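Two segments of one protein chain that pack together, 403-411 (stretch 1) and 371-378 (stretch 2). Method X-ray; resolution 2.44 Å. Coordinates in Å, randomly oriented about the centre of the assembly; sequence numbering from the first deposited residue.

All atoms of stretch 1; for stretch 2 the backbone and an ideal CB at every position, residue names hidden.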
# COMPACT_ATOMS: atom_id res chain seq x y z
N LEU A 403 28.20 -6.58 0.55
CA LEU A 403 28.39 -5.39 -0.27
C LEU A 403 29.87 -5.25 -0.61
O LEU A 403 30.66 -4.80 0.22
CB LEU A 403 27.87 -4.15 0.45
CG LEU A 403 28.01 -2.84 -0.34
CD1 LEU A 403 27.26 -2.94 -1.66
CD2 LEU A 403 27.52 -1.66 0.48
N GLY A 404 30.23 -5.64 -1.83
CA GLY A 404 31.62 -5.55 -2.24
C GLY A 404 32.49 -6.57 -1.54
O GLY A 404 32.06 -7.67 -1.19
N ASP A 405 33.75 -6.18 -1.32
CA ASP A 405 34.72 -7.03 -0.64
C ASP A 405 34.69 -6.84 0.88
O ASP A 405 35.61 -7.29 1.56
CB ASP A 405 36.12 -6.75 -1.17
CG ASP A 405 36.90 -8.02 -1.45
OD1 ASP A 405 36.36 -9.12 -1.18
OD2 ASP A 405 38.04 -7.93 -1.95
N THR A 406 33.65 -6.20 1.41
CA THR A 406 33.52 -5.99 2.84
C THR A 406 32.73 -7.14 3.47
O THR A 406 32.17 -8.00 2.79
CB THR A 406 32.85 -4.66 3.13
OG1 THR A 406 31.47 -4.71 2.72
CG2 THR A 406 33.54 -3.53 2.38
N LYS A 407 32.69 -7.14 4.80
CA LYS A 407 31.95 -8.14 5.56
C LYS A 407 30.52 -7.72 5.85
O LYS A 407 29.77 -8.50 6.45
CB LYS A 407 32.69 -8.47 6.86
CG LYS A 407 34.11 -9.00 6.66
CD LYS A 407 34.57 -9.85 7.85
CE LYS A 407 35.23 -9.01 8.93
NZ LYS A 407 36.72 -9.00 8.80
N GLU A 408 30.12 -6.52 5.45
CA GLU A 408 28.75 -6.05 5.66
C GLU A 408 27.76 -6.91 4.88
O GLU A 408 27.96 -7.19 3.70
CB GLU A 408 28.62 -4.59 5.23
CG GLU A 408 27.20 -4.07 5.17
CD GLU A 408 27.14 -2.70 4.54
OE1 GLU A 408 26.03 -2.13 4.43
OE2 GLU A 408 28.21 -2.19 4.15
N GLU A 409 26.68 -7.30 5.55
CA GLU A 409 25.72 -8.25 5.01
C GLU A 409 24.44 -7.55 4.60
O GLU A 409 23.85 -6.80 5.39
CB GLU A 409 25.41 -9.35 6.04
CG GLU A 409 26.62 -10.22 6.37
CD GLU A 409 26.27 -11.39 7.27
OE1 GLU A 409 25.07 -11.70 7.43
OE2 GLU A 409 27.21 -12.01 7.81
N ILE A 410 24.01 -7.80 3.37
CA ILE A 410 22.74 -7.27 2.86
C ILE A 410 21.61 -8.25 3.11
O ILE A 410 20.53 -7.87 3.56
CB ILE A 410 22.88 -6.94 1.36
CG1 ILE A 410 23.85 -5.76 1.17
CG2 ILE A 410 21.52 -6.65 0.74
CD1 ILE A 410 23.67 -4.65 2.18
N ALA A 411 21.85 -9.53 2.84
CA ALA A 411 20.87 -10.58 3.06
C ALA A 411 21.58 -11.81 3.62
O ALA A 411 22.76 -12.02 3.36
CB ALA A 411 20.12 -10.94 1.78
N UNK A 371 22.53 1.72 -6.14
CA UNK A 371 23.98 1.85 -6.13
C UNK A 371 24.69 0.62 -5.57
O UNK A 371 25.89 0.47 -5.80
CB UNK A 371 24.38 3.08 -5.32
N UNK A 372 23.97 -0.25 -4.86
CA UNK A 372 24.60 -1.46 -4.32
C UNK A 372 24.70 -2.56 -5.37
O UNK A 372 25.60 -3.40 -5.28
CB UNK A 372 23.82 -1.97 -3.11
N UNK A 373 23.80 -2.57 -6.35
CA UNK A 373 23.57 -3.79 -7.14
C UNK A 373 24.83 -4.32 -7.81
O UNK A 373 25.13 -5.52 -7.65
CB UNK A 373 22.51 -3.52 -8.21
N UNK A 374 25.61 -3.52 -8.55
CA UNK A 374 26.80 -4.09 -9.21
C UNK A 374 27.89 -4.54 -8.25
O UNK A 374 28.89 -5.11 -8.71
CB UNK A 374 27.39 -3.06 -10.18
N UNK A 375 27.74 -4.33 -6.94
CA UNK A 375 28.78 -4.67 -5.98
C UNK A 375 28.39 -5.80 -5.04
O UNK A 375 29.16 -6.12 -4.13
CB UNK A 375 29.15 -3.43 -5.16
N UNK A 376 27.24 -6.42 -5.24
CA UNK A 376 26.80 -7.50 -4.37
C UNK A 376 27.51 -8.80 -4.73
O UNK A 376 27.86 -9.04 -5.89
CB UNK A 376 25.28 -7.68 -4.46
N UNK A 377 27.73 -9.65 -3.72
CA UNK A 377 28.45 -10.90 -3.91
C UNK A 377 27.81 -11.99 -3.06
O UNK A 377 27.49 -11.76 -1.89
CB UNK A 377 29.93 -10.74 -3.56
N UNK A 378 27.62 -13.16 -3.65
CA UNK A 378 27.11 -14.32 -2.92
C UNK A 378 28.24 -14.98 -2.14
O UNK A 378 29.35 -15.17 -2.66
CB UNK A 378 26.46 -15.32 -3.88

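At position 371 the CA-to-CB bond points sideways, and no atom of stretch 1 lies within 5.5 Å of the ideal CB. Stretch 1 therefore places no constraint here, and almost any side chain would fit. The deposited residue is Thr371, with chi1 in the p well; its OG1 is hydrogen-bonded elsewhere in the structure.

Position 372 is far more restricted. Its CB points toward stretch 1, and the ideal CB sits 3.9 Å from CD1 of Leu403. Beyond it lie the Leu403 methyls, the Ile410 side chain and, farther along, the carboxylate of Glu408. A large apolar or aromatic side chain suits such a surface: leucine, methionine, phenylalanine or tyrosine, the last able to carry a polar tip toward the glutamate. The residue is Tyr372, chi1 -74° (m). Its ring lies against Leu403: CD1 of Leu403 is 3.7 Å from CG of Tyr372, and CD2 of Leu403 stands 3.8 Å from the centroid of the Tyr372 ring, only 11° off the ring normal, a CH-pi contact over the face. Ile410 CD1 approaches Tyr372 CE1 obliquely at 3.9 Å. Tyr372 OH remains 4.3 Å from Glu408 OE1, too far for a hydrogen bond, and finds its partner elsewhere in the structure.

Positions 373 and 374 offer stretch 1 nothing to grip: neither ideal CB has an atom of it within 5.5 Å. The phi values, -57° and -67°, suit many residues, and both are compatible with proline. Val373 points away from stretch 1, and Pro374 is out of reach.

At 375 the backbone matters first. Its carbonyl O accepts a hydrogen bond from Gly404 N at 2.6 Å, with an N-H...O angle of 142°, an interaction available to any residue type. The ideal CB is 4.0 Å from Leu403 CD1 and 4.1 Å from Gly404 N, so a side chain would begin against stretch 1; aliphatic and aromatic residues are equally plausible. Tyr375 occupies the site. Its CB packs 4.0 Å from Leu403 CD1, but the end of the side chain leads away, leaving the ring little part in the contact.

Position 376 forms an antiparallel, non-hydrogen-bonded bridge with Leu403, CA to CA 4.9 Å, and the two side chains share a face of the sheet. The ideal CB has no stretch 1 atom within 5.5 Å, so a branched or long apolar chain is needed to reach the leucine and isoleucine. Leu376, chi1 m and chi2 t, does so: its CD2 lies 4.0 Å from Ile410 CG1 and 4.2 Å from Leu403 CD1.

At 377 the ideal CB points toward stretch 1, 4.4 Å from Gly404 O. Polar, charged or aliphatic residues would be tolerated. Lys377 lays its CG 4.0 Å from Gly404 O, then its end leads away.

Position 378 is out of reach and unconstrained by stretch 1. Gln378 is hydrogen-bonded through NE2 elsewhere in the structure.

Stretch 2 (371-378) TYVPYLKQ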
# COMPACT_ATOMS: atom_id res chain seq x y z
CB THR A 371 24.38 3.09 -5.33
OG1 THR A 371 23.75 3.04 -4.04
CG2 THR A 371 23.94 4.36 -6.05
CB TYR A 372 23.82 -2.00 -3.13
CG TYR A 372 23.95 -1.24 -1.82
CD1 TYR A 372 23.43 -1.78 -0.65
CD2 TYR A 372 24.56 0.00 -1.76
CE1 TYR A 372 23.53 -1.11 0.55
CE2 TYR A 372 24.66 0.69 -0.56
CZ TYR A 372 24.14 0.12 0.59
OH TYR A 372 24.23 0.78 1.80
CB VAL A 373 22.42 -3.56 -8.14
CG1 VAL A 373 22.34 -4.72 -9.12
CG2 VAL A 373 21.11 -3.39 -7.39
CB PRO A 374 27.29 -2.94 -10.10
CG PRO A 374 26.79 -1.72 -9.43
CD PRO A 374 25.46 -2.09 -8.86
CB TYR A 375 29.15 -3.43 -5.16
CG TYR A 375 29.86 -2.38 -5.97
CD1 TYR A 375 31.25 -2.27 -5.94
CD2 TYR A 375 29.15 -1.52 -6.80
CE1 TYR A 375 31.90 -1.32 -6.70
CE2 TYR A 375 29.80 -0.57 -7.56
CZ TYR A 375 31.17 -0.47 -7.50
OH TYR A 375 31.82 0.48 -8.26
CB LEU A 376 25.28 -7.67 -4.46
CG LEU A 376 24.50 -6.39 -4.17
CD1 LEU A 376 23.04 -6.55 -4.54
CD2 LEU A 376 24.64 -5.99 -2.71
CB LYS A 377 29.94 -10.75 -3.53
CG LYS A 377 30.72 -9.74 -4.36
CD LYS A 377 30.98 -10.23 -5.79
CE LYS A 377 31.67 -9.15 -6.62
NZ LYS A 377 32.05 -9.62 -7.98
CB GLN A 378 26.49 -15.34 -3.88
CG GLN A 378 25.08 -15.01 -4.34
CD GLN A 378 24.38 -16.21 -4.94
OE1 GLN A 378 25.00 -17.26 -5.16
NE2 GLN A 378 23.09 -16.07 -5.22
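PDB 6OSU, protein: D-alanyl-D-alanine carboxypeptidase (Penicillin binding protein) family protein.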